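Local coordinates for protein beta-mannosidase (Hypocrea lixii, PDB 4UOJ) that probably hydrolyses terminal beta-linked mannose residues from the non-reducing ends of mannosides, as a glycoside hydrolase of family 2, at residues A[229-234]-A[342-347]; A[266-271]-A[292-297]; A[270-275]-A[324-329]. All blocks are in the same frame, centred on the assembly; numbering follows the deposited sequence.

Interaction 1 of 3, residues A[229-234]-A[342-347]. With NAG (2-acetamido-2-deoxy-beta-D-glucopyranose), chain S.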
loop_
_atom_site.group_PDB
_atom_site.type_symbol
_atom_site.label_atom_id
_atom_site.label_comp_id
_atom_site.label_asym_id
_atom_site.label_seq_id
_atom_site.Cartn_x
_atom_site.Cartn_y
_atom_site.Cartn_z
ATOM N N LEU A 229 9.433 6.920 25.163
ATOM C CA LEU A 229 9.839 7.304 23.816
ATOM C C LEU A 229 9.262 6.351 22.788
ATOM O O LEU A 229 8.650 6.768 21.809
ATOM C CB LEU A 229 11.370 7.292 23.682
ATOM C CG LEU A 229 12.171 8.484 24.183
ATOM C CD1 LEU A 229 13.644 8.146 24.145
ATOM C CD2 LEU A 229 11.915 9.725 23.331
ATOM N N ASN A 230 9.508 5.062 22.993
ATOM C CA ASN A 230 9.131 4.004 22.053
ATOM C C ASN A 230 8.976 2.688 22.809
ATOM O O ASN A 230 9.655 2.463 23.812
ATOM C CB ASN A 230 10.201 3.875 20.951
ATOM C CG ASN A 230 9.749 3.132 19.721
ATOM O OD1 ASN A 230 8.564 2.879 19.514
ATOM N ND2 ASN A 230 10.698 2.779 18.875
ATOM N N THR A 231 8.052 1.852 22.377
ATOM C CA THR A 231 7.847 0.572 22.993
ATOM C C THR A 231 7.823 -0.528 21.958
ATOM O O THR A 231 7.114 -0.450 21.010
ATOM C CB THR A 231 6.556 0.568 23.788
ATOM O OG1 THR A 231 6.669 1.509 24.844
ATOM C CG2 THR A 231 6.341 -0.768 24.392
ATOM N N ASP A 232 8.598 -1.563 22.160
ATOM C CA ASP A 232 8.624 -2.704 21.262
ATOM C C ASP A 232 7.990 -3.894 21.930
ATOM O O ASP A 232 8.519 -4.386 22.873
ATOM C CB ASP A 232 10.068 -3.036 20.925
ATOM C CG ASP A 232 10.204 -4.141 19.915
ATOM O OD1 ASP A 232 9.352 -5.017 19.835
ATOM O OD2 ASP A 232 11.203 -4.158 19.204
ATOM N N ILE A 233 6.878 -4.380 21.418
ATOM C CA ILE A 233 6.240 -5.554 21.962
ATOM C C ILE A 233 6.467 -6.623 20.935
ATOM O O ILE A 233 6.223 -6.399 19.793
ATOM C CB ILE A 233 4.736 -5.352 22.191
ATOM C CG1 ILE A 233 4.471 -4.163 23.109
ATOM C CG2 ILE A 233 4.100 -6.597 22.762
ATOM C CD1 ILE A 233 5.019 -4.296 24.498
ATOM N N ASP A 234 6.987 -7.763 21.342
ATOM C CA ASP A 234 7.222 -8.868 20.427
ATOM C C ASP A 234 6.490 -10.085 20.961
ATOM O O ASP A 234 6.859 -10.628 22.002
ATOM C CB ASP A 234 8.735 -9.137 20.223
ATOM C CG ASP A 234 9.066 -10.055 19.049
ATOM O OD1 ASP A 234 8.259 -10.118 18.098
ATOM O OD2 ASP A 234 10.148 -10.681 19.062
ATOM N N SER A 342 3.570 2.095 29.736
ATOM C CA SER A 342 3.358 2.106 28.274
ATOM C C SER A 342 2.241 1.155 27.849
ATOM O O SER A 342 2.179 0.016 28.318
ATOM C CB SER A 342 4.640 1.771 27.520
ATOM O OG SER A 342 4.440 1.943 26.125
ATOM N N GLN A 343 1.395 1.614 26.940
ATOM C CA GLN A 343 0.306 0.809 26.431
ATOM C C GLN A 343 0.312 0.634 24.912
ATOM O O GLN A 343 0.524 1.554 24.169
ATOM C CB GLN A 343 -1.024 1.402 26.839
ATOM C CG GLN A 343 -2.117 0.379 26.764
ATOM C CD GLN A 343 -3.308 0.829 25.963
ATOM O OE1 GLN A 343 -4.208 1.478 26.501
ATOM N NE2 GLN A 343 -3.342 0.461 24.677
ATOM N N ARG A 344 0.026 -0.574 24.478
ATOM C CA ARG A 344 -0.064 -0.914 23.054
ATOM C C ARG A 344 -1.197 -1.904 22.837
ATOM O O ARG A 344 -1.508 -2.686 23.718
ATOM C CB ARG A 344 1.249 -1.508 22.510
ATOM C CG ARG A 344 2.440 -0.553 22.445
ATOM C CD ARG A 344 2.254 0.582 21.459
ATOM N NE ARG A 344 3.435 1.462 21.373
ATOM C CZ ARG A 344 3.655 2.511 22.163
ATOM N NH1 ARG A 344 2.803 2.799 23.129
ATOM N NH2 ARG A 344 4.735 3.259 22.007
ATOM N N ARG A 345 -1.815 -1.860 21.656
ATOM C CA ARG A 345 -2.816 -2.826 21.243
ATOM C C ARG A 345 -2.086 -3.857 20.351
ATOM O O ARG A 345 -1.413 -3.506 19.373
ATOM C CB ARG A 345 -3.984 -2.143 20.523
ATOM C CG ARG A 345 -5.178 -3.071 20.317
ATOM C CD ARG A 345 -6.393 -2.357 19.773
ATOM N NE ARG A 345 -6.167 -1.895 18.418
ATOM C CZ ARG A 345 -7.064 -1.254 17.687
ATOM N NH1 ARG A 345 -8.266 -1.008 18.180
ATOM N NH2 ARG A 345 -6.763 -0.876 16.455
ATOM N N VAL A 346 -2.179 -5.121 20.756
ATOM C CA VAL A 346 -1.478 -6.244 20.131
ATOM C C VAL A 346 -2.418 -7.375 19.729
ATOM O O VAL A 346 -3.563 -7.435 20.161
ATOM C CB VAL A 346 -0.381 -6.809 21.085
ATOM C CG1 VAL A 346 0.705 -5.781 21.339
ATOM C CG2 VAL A 346 -0.977 -7.276 22.421
ATOM N N GLY A 347 -1.882 -8.296 18.944
ATOM C CA GLY A 347 -2.575 -9.488 18.501
ATOM C C GLY A 347 -1.715 -10.715 18.689
ATOM O O GLY A 347 -0.493 -10.639 18.600
HETATM C C1 NAG S . -7.336 -0.329 24.119
HETATM C C2 NAG S . -8.526 0.498 24.585
HETATM C C3 NAG S . -8.987 1.428 23.475
HETATM C C4 NAG S . -7.814 2.228 22.915
HETATM C C5 NAG S . -6.665 1.312 22.525
HETATM C C6 NAG S . -5.468 2.142 22.046
HETATM C C7 NAG S . -9.736 -0.849 26.193
HETATM C C8 NAG S . -10.931 -1.720 26.464
HETATM N N2 NAG S . -9.628 -0.382 24.939
HETATM O O3 NAG S . -9.987 2.308 24.023
HETATM O O4 NAG S . -8.253 2.960 21.762
HETATM O O5 NAG S . -6.287 0.542 23.671
HETATM O O6 NAG S . -4.412 1.245 21.673
HETATM O O7 NAG S . -8.895 -0.599 27.075
HETATM O O HOH W 1 6.238 4.452 19.575
HETATM O O HOH W 2 5.312 1.807 19.199
#
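Thr-231 and Ser-342 meet hydroxyl to hydroxyl, with Thr-231 OG1 2.6 Å from Ser-342 OG in a hydrogen bond whose donor could be either. They stand on edge strands of the two facing sheets of an immunoglobulin-like sandwich, where the segments cross at -48° with their axes 8.2 Å apart; short hydroxyl side chains suit this buried meeting because each answers the other's polarity. Further along, the packed side turns apolar: CG2 of Ile-233 packs 3.8 Å from CG1 of Val-346, the two beta-branched side chains crossing nearly at a right angle.

The looser side belongs to Arg-344. A bend at its second torsion (chi2 -66°) folds the chain back past Ile-233 and lays one guanidinium face over CB of Thr-231. NH1 donates to Gln-343 O at 2.8 Å, coming from above the carbonyl plane, while one water sits in the guanidinium plane, 2.9 Å from NE. A second water, held weakly by NH2, donates to OD1 of Asn-230, whose ND2 is bound by the carbonyl of Tyr-470. Within this contact the guanidinium thus donates to one backbone carbonyl and two waters, which is consistent with a hydrated margin beside a dry part made of one hydroxyl pair and one aliphatic pair.

Interaction 2 of 3, residues A[266-271]-A[292-297]. With CD (cadmium ion), chain V; MAN (alpha-D-mannopyranose), chain F.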
loop_
_atom_site.group_PDB
_atom_site.type_symbol
_atom_site.label_atom_id
_atom_site.label_comp_id
_atom_site.label_asym_id
_atom_site.label_seq_id
_atom_site.Cartn_x
_atom_site.Cartn_y
_atom_site.Cartn_z
ATOM N N LYS A 266 18.362 1.135 39.509
ATOM C CA LYS A 266 18.743 -0.283 39.475
ATOM C C LYS A 266 17.690 -1.193 40.124
ATOM O O LYS A 266 16.897 -0.723 40.948
ATOM C CB LYS A 266 20.130 -0.489 40.133
ATOM C CG LYS A 266 21.281 0.207 39.409
ATOM C CD LYS A 266 21.842 -0.633 38.256
ATOM C CE LYS A 266 22.184 0.195 37.028
ATOM N NZ LYS A 266 23.341 1.111 37.246
ATOM N N HIS A 267 17.707 -2.492 39.747
ATOM C CA HIS A 267 16.772 -3.541 40.211
ATOM C C HIS A 267 15.332 -3.152 39.882
ATOM O O HIS A 267 14.458 -3.163 40.758
ATOM C CB HIS A 267 16.891 -3.877 41.732
ATOM C CG HIS A 267 18.285 -4.071 42.245
ATOM N ND1 HIS A 267 18.741 -3.418 43.382
ATOM C CD2 HIS A 267 19.289 -4.853 41.782
ATOM C CE1 HIS A 267 19.992 -3.798 43.569
ATOM N NE2 HIS A 267 20.363 -4.654 42.617
ATOM N N ALA A 268 15.101 -2.771 38.620
ATOM C CA ALA A 268 13.777 -2.386 38.144
ATOM C C ALA A 268 12.890 -3.614 37.994
ATOM O O ALA A 268 13.351 -4.688 37.599
ATOM C CB ALA A 268 13.874 -1.634 36.828
ATOM N N SER A 269 11.623 -3.440 38.354
ATOM C CA SER A 269 10.585 -4.456 38.272
ATOM C C SER A 269 9.621 -4.127 37.105
ATOM O O SER A 269 9.333 -2.956 36.832
ATOM C CB SER A 269 9.830 -4.527 39.602
ATOM O OG SER A 269 8.648 -5.305 39.496
ATOM N N MET A 270 9.127 -5.168 36.433
ATOM C CA MET A 270 8.191 -5.017 35.330
ATOM C C MET A 270 6.969 -5.903 35.533
ATOM O O MET A 270 7.109 -7.080 35.835
ATOM C CB MET A 270 8.858 -5.375 33.993
ATOM C CG MET A 270 9.904 -4.396 33.523
ATOM S SD MET A 270 10.594 -4.950 31.955
ATOM C CE MET A 270 9.619 -3.993 30.828
ATOM N N SER A 271 5.776 -5.334 35.346
ATOM C CA SER A 271 4.511 -6.071 35.403
ATOM C C SER A 271 3.638 -5.721 34.194
ATOM O O SER A 271 3.732 -4.614 33.669
ATOM C CB SER A 271 3.770 -5.777 36.694
ATOM O OG SER A 271 3.336 -4.436 36.729
ATOM N N VAL A 292 14.425 -9.601 33.455
ATOM C CA VAL A 292 14.492 -8.149 33.290
ATOM C C VAL A 292 15.929 -7.683 33.041
ATOM O O VAL A 292 16.830 -8.034 33.799
ATOM C CB VAL A 292 13.776 -7.384 34.446
ATOM C CG1 VAL A 292 13.925 -5.875 34.309
ATOM C CG2 VAL A 292 12.299 -7.749 34.492
ATOM N N THR A 293 16.129 -6.931 31.949
ATOM C CA THR A 293 17.398 -6.296 31.587
ATOM C C THR A 293 17.165 -4.795 31.460
ATOM O O THR A 293 16.109 -4.378 31.016
ATOM C CB THR A 293 18.008 -6.872 30.285
ATOM O OG1 THR A 293 17.055 -6.821 29.223
ATOM C CG2 THR A 293 18.532 -8.301 30.457
ATOM N N GLN A 294 18.150 -3.989 31.845
ATOM C CA GLN A 294 18.059 -2.533 31.759
ATOM C C GLN A 294 19.373 -1.858 31.374
ATOM O O GLN A 294 20.455 -2.374 31.631
ATOM C CB GLN A 294 17.464 -1.922 33.043
ATOM C CG GLN A 294 18.354 -1.983 34.270
ATOM C CD GLN A 294 17.617 -1.602 35.525
ATOM O OE1 GLN A 294 16.980 -2.439 36.155
ATOM N NE2 GLN A 294 17.711 -0.337 35.917
ATOM N N SER A 295 19.256 -0.697 30.744
ATOM C CA SER A 295 20.372 0.133 30.313
ATOM C C SER A 295 20.019 1.587 30.644
ATOM O O SER A 295 19.055 1.833 31.361
ATOM C CB SER A 295 20.657 -0.081 28.822
ATOM O OG SER A 295 19.555 0.300 28.006
ATOM N N ASP A 296 20.821 2.533 30.150
ATOM C CA ASP A 296 20.641 3.968 30.371
ATOM C C ASP A 296 19.221 4.430 30.015
ATOM O O ASP A 296 18.590 5.130 30.816
ATOM C CB ASP A 296 21.724 4.744 29.579
ATOM C CG ASP A 296 21.636 6.270 29.682
ATOM O OD1 ASP A 296 22.084 6.832 30.711
ATOM O OD2 ASP A 296 21.163 6.911 28.702
ATOM N N MET A 297 18.721 4.014 28.833
ATOM C CA MET A 297 17.406 4.437 28.308
ATOM C C MET A 297 16.427 3.294 27.896
ATOM O O MET A 297 15.419 3.562 27.254
ATOM C CB MET A 297 17.589 5.453 27.142
ATOM C CG MET A 297 18.235 4.854 25.869
ATOM S SD MET A 297 18.142 5.870 24.360
ATOM C CE MET A 297 19.112 7.319 24.896
HETATM CD CD CD V . 20.854 8.709 31.761
HETATM C C1 MAN F . 20.316 1.019 20.738
HETATM C C2 MAN F . 20.645 2.230 21.610
HETATM C C3 MAN F . 20.277 1.926 23.055
HETATM C C4 MAN F . 18.833 1.469 23.182
HETATM C C5 MAN F . 18.471 0.376 22.165
HETATM C C6 MAN F . 16.969 0.171 22.036
HETATM O O2 MAN F . 19.910 3.355 21.161
HETATM O O3 MAN F . 20.477 3.076 23.874
HETATM O O4 MAN F . 18.639 0.940 24.487
HETATM O O5 MAN F . 18.927 0.700 20.853
HETATM O O6 MAN F . 16.304 1.318 21.490
#
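Ala-268 is held by the amide of Gln-294, which reaches from strand 288-294 to the start of strand 269-276, near the protein surface. From CB, the side chain of Gln-294 sets out with CG between the backbone N and the carbonyl carbon (chi1 70°) and then runs extended, so that CD arrives 4.0 Å from CB of Ala-268. OE1 takes the N-H of Ala-268 at 3.1 Å, in the amide plane and on a lone pair, with a fairly straight angle of 160°. NE2 lies 3.7 Å from CA of Lys-266 and donates to the carbonyl of Pro-265. Glutamine suits the place because one flat group both accepts and donates; a leucine here would probably leave the Ala-268 N-H and the Pro-265 carbonyl without these partners.

Two residues earlier on the same strand, Val-292 spreads its two methyls: CG1 is 3.5 Å from Ala-268 O, and CG2 is 4.1 Å from SD of Met-270. Beyond the strand, Asp-296 OD1 binds a cadmium ion at 2.5 Å. The strand that runs as 283-286 in the sheet of 269-276 continues as 288-294 in the facing sheet, a switch of sheets known from immunoglobulin-like beta-sandwiches.

Interaction 3 of 3, residues A[270-275]-A[324-329]; sequences MSVIIT and YNITVS. With NAG (2-acetamido-2-deoxy-beta-D-glucopyranose), chain S.
Ile-274 and Ile-326 lie side by side and point the same way, as do Val-272 and Val-328: these are the non-hydrogen-bonded pairs of two neighbouring antiparallel strands in an immunoglobulin-like beta-sandwich. The segment axes run 4.7 Å apart at 162°, and alternating with the apolar pairs, Ser-271 with Ser-329, Ile-273 with Thr-327 and Thr-275 with Asn-325 form the hydrogen-bonded pairs, each closed by two backbone N-H to O bonds.

The face carrying the aliphatic pairs turns into the sandwich, toward strand 252-261. There Ile-274 CG1 rests 3.8 Å from Ile-326 CG1. Because CG1 of Ile-326 is anti to its backbone N (chi1 180°) and the chain stays extended, CD1 reaches diagonally to within 3.9 Å of Val-272 CG1. That same methyl of Val-272 sits 3.7 Å from Val-328 CG2, while the other branch of Val-328, CG1, receives the terminal CE of Met-270 at 3.8 Å. Branched residues suit such rows, since each offers methyls to more than one neighbour.

At the far end the side chain of Tyr-324 crosses that of Ile-274 at about a right angle, its CB against CG2 of Ile-274. The ring's edge faces the backbone, with CD1 3.5 Å from the carbonyl oxygen of Thr-275, and its OH accepts the backbone N-H of Lys-311.

The other face is more polar and nearer solvent. CG2 of Thr-275 lies 3.5 Å from the carbonyl oxygen of Asn-325, while OG1 of Thr-275 turns to the carbonyls of Ser-280 and Ser-282. Asn-325, Ile-326 and Thr-327 make an N-glycosylation sequon. The side chain of Asn-325 leans away from the neighbouring strand, and its ND2 is joined covalently, at 1.4 Å, to C1 of N-acetylglucosamine.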
loop_
_atom_site.group_PDB
_atom_site.type_symbol
_atom_site.label_atom_id
_atom_site.label_comp_id
_atom_site.label_asym_id
_atom_site.label_seq_id
_atom_site.Cartn_x
_atom_site.Cartn_y
_atom_site.Cartn_z
ATOM N N MET A 270 9.127 -5.168 36.433
ATOM C CA MET A 270 8.191 -5.017 35.330
ATOM C C MET A 270 6.969 -5.903 35.533
ATOM O O MET A 270 7.109 -7.080 35.835
ATOM C CB MET A 270 8.858 -5.375 33.993
ATOM C CG MET A 270 9.904 -4.396 33.523
ATOM S SD MET A 270 10.594 -4.950 31.955
ATOM C CE MET A 270 9.619 -3.993 30.828
ATOM N N SER A 271 5.776 -5.334 35.346
ATOM C CA SER A 271 4.511 -6.071 35.403
ATOM C C SER A 271 3.638 -5.721 34.194
ATOM O O SER A 271 3.732 -4.614 33.669
ATOM C CB SER A 271 3.770 -5.777 36.694
ATOM O OG SER A 271 3.336 -4.436 36.729
ATOM N N VAL A 272 2.811 -6.670 33.741
ATOM C CA VAL A 272 1.854 -6.446 32.638
ATOM C C VAL A 272 0.418 -6.796 33.016
ATOM O O VAL A 272 0.181 -7.666 33.850
ATOM C CB VAL A 272 2.227 -7.154 31.298
ATOM C CG1 VAL A 272 3.460 -6.532 30.672
ATOM C CG2 VAL A 272 2.392 -8.659 31.467
ATOM N N ILE A 273 -0.532 -6.127 32.360
ATOM C CA ILE A 273 -1.960 -6.445 32.395
ATOM C C ILE A 273 -2.360 -6.565 30.931
ATOM O O ILE A 273 -2.269 -5.595 30.190
ATOM C CB ILE A 273 -2.840 -5.425 33.172
ATOM C CG1 ILE A 273 -2.419 -5.335 34.653
ATOM C CG2 ILE A 273 -4.321 -5.806 33.070
ATOM C CD1 ILE A 273 -2.905 -4.076 35.386
ATOM N N ILE A 274 -2.727 -7.770 30.506
ATOM C CA ILE A 274 -3.194 -8.036 29.145
ATOM C C ILE A 274 -4.704 -8.269 29.219
ATOM O O ILE A 274 -5.170 -9.271 29.759
ATOM C CB ILE A 274 -2.424 -9.179 28.431
ATOM C CG1 ILE A 274 -0.899 -8.928 28.481
ATOM C CG2 ILE A 274 -2.905 -9.315 26.982
ATOM C CD1 ILE A 274 -0.002 -10.052 27.959
ATOM N N THR A 275 -5.458 -7.290 28.734
ATOM C CA THR A 275 -6.907 -7.315 28.716
ATOM C C THR A 275 -7.425 -7.388 27.271
ATOM O O THR A 275 -6.716 -7.016 26.345
ATOM C CB THR A 275 -7.468 -6.112 29.518
ATOM O OG1 THR A 275 -8.886 -6.173 29.503
ATOM C CG2 THR A 275 -7.043 -4.748 28.971
ATOM N N TYR A 324 -5.753 -7.325 21.792
ATOM C CA TYR A 324 -5.593 -7.213 23.239
ATOM C C TYR A 324 -4.854 -5.938 23.565
ATOM O O TYR A 324 -3.991 -5.518 22.809
ATOM C CB TYR A 324 -4.824 -8.416 23.808
ATOM C CG TYR A 324 -5.582 -9.727 23.780
ATOM C CD1 TYR A 324 -6.372 -10.124 24.856
ATOM C CD2 TYR A 324 -5.485 -10.587 22.693
ATOM C CE1 TYR A 324 -7.065 -11.329 24.833
ATOM C CE2 TYR A 324 -6.162 -11.802 22.665
ATOM C CZ TYR A 324 -6.955 -12.169 23.733
ATOM O OH TYR A 324 -7.622 -13.368 23.706
ATOM N N ASN A 325 -5.205 -5.333 24.694
ATOM C CA ASN A 325 -4.525 -4.139 25.184
ATOM C C ASN A 325 -3.534 -4.519 26.267
ATOM O O ASN A 325 -3.923 -4.960 27.346
ATOM C CB ASN A 325 -5.526 -3.108 25.719
ATOM C CG ASN A 325 -6.083 -2.211 24.628
ATOM O OD1 ASN A 325 -6.089 -2.560 23.454
ATOM N ND2 ASN A 325 -6.564 -1.052 25.020
ATOM N N ILE A 326 -2.252 -4.330 25.984
ATOM C CA ILE A 326 -1.177 -4.647 26.933
ATOM C C ILE A 326 -0.643 -3.365 27.567
ATOM O O ILE A 326 -0.273 -2.430 26.864
ATOM C CB ILE A 326 -0.057 -5.547 26.335
ATOM C CG1 ILE A 326 1.042 -5.839 27.378
ATOM C CG2 ILE A 326 0.533 -4.947 25.055
ATOM C CD1 ILE A 326 2.052 -6.919 27.023
ATOM N N THR A 327 -0.633 -3.326 28.900
ATOM C CA THR A 327 -0.128 -2.186 29.647
ATOM C C THR A 327 1.055 -2.682 30.449
ATOM O O THR A 327 0.893 -3.553 31.298
ATOM C CB THR A 327 -1.244 -1.531 30.488
ATOM O OG1 THR A 327 -2.360 -1.241 29.640
ATOM C CG2 THR A 327 -0.786 -0.235 31.162
ATOM N N VAL A 328 2.250 -2.162 30.136
ATOM C CA VAL A 328 3.495 -2.536 30.796
ATOM C C VAL A 328 3.823 -1.464 31.813
ATOM O O VAL A 328 3.882 -0.288 31.462
ATOM C CB VAL A 328 4.665 -2.743 29.802
ATOM C CG1 VAL A 328 5.874 -3.356 30.501
ATOM C CG2 VAL A 328 4.245 -3.606 28.611
ATOM N N SER A 329 4.001 -1.876 33.080
ATOM C CA SER A 329 4.316 -0.972 34.199
ATOM C C SER A 329 5.705 -1.257 34.748
ATOM O O SER A 329 6.021 -2.389 35.095
ATOM C CB SER A 329 3.273 -1.086 35.306
ATOM O OG SER A 329 2.044 -0.517 34.901
HETATM C C1 NAG S . -7.336 -0.329 24.119
HETATM C C2 NAG S . -8.526 0.498 24.585
HETATM C C3 NAG S . -8.987 1.428 23.475
HETATM C C4 NAG S . -7.814 2.228 22.915
HETATM C C5 NAG S . -6.665 1.312 22.525
HETATM C C6 NAG S . -5.468 2.142 22.046
HETATM C C7 NAG S . -9.736 -0.849 26.193
HETATM C C8 NAG S . -10.931 -1.720 26.464
HETATM N N2 NAG S . -9.628 -0.382 24.939
HETATM O O3 NAG S . -9.987 2.308 24.023
HETATM O O4 NAG S . -8.253 2.960 21.762
HETATM O O5 NAG S . -6.287 0.542 23.671
HETATM O O6 NAG S . -4.412 1.245 21.673
HETATM O O7 NAG S . -8.895 -0.599 27.075
HETATM O O HOH W 3 5.114 -2.393 38.231
#

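Overall arrangement
All three contacts belong to one immunoglobulin-like sandwich domain. Interaction 3 lies within a single sheet, whereas interactions 1 and 2 join that sheet to the facing one. Interactions 1 and 3 are neighbours, their centres 9 Å apart: strand 340-346 borders strand 324-331, and Tyr-324 N lies 2.7 Å from Val-346 O in a probable hydrogen bond. They also share a glycan, which Asn-325 carries and to whose O5 Gln-343 donates from NE2 at 3.1 Å. Interaction 2 lies 16 Å, centre to centre, from each of the others. Met-270 and Ser-271 belong to both interaction 2 and interaction 3, which start from the same strand, 269-276.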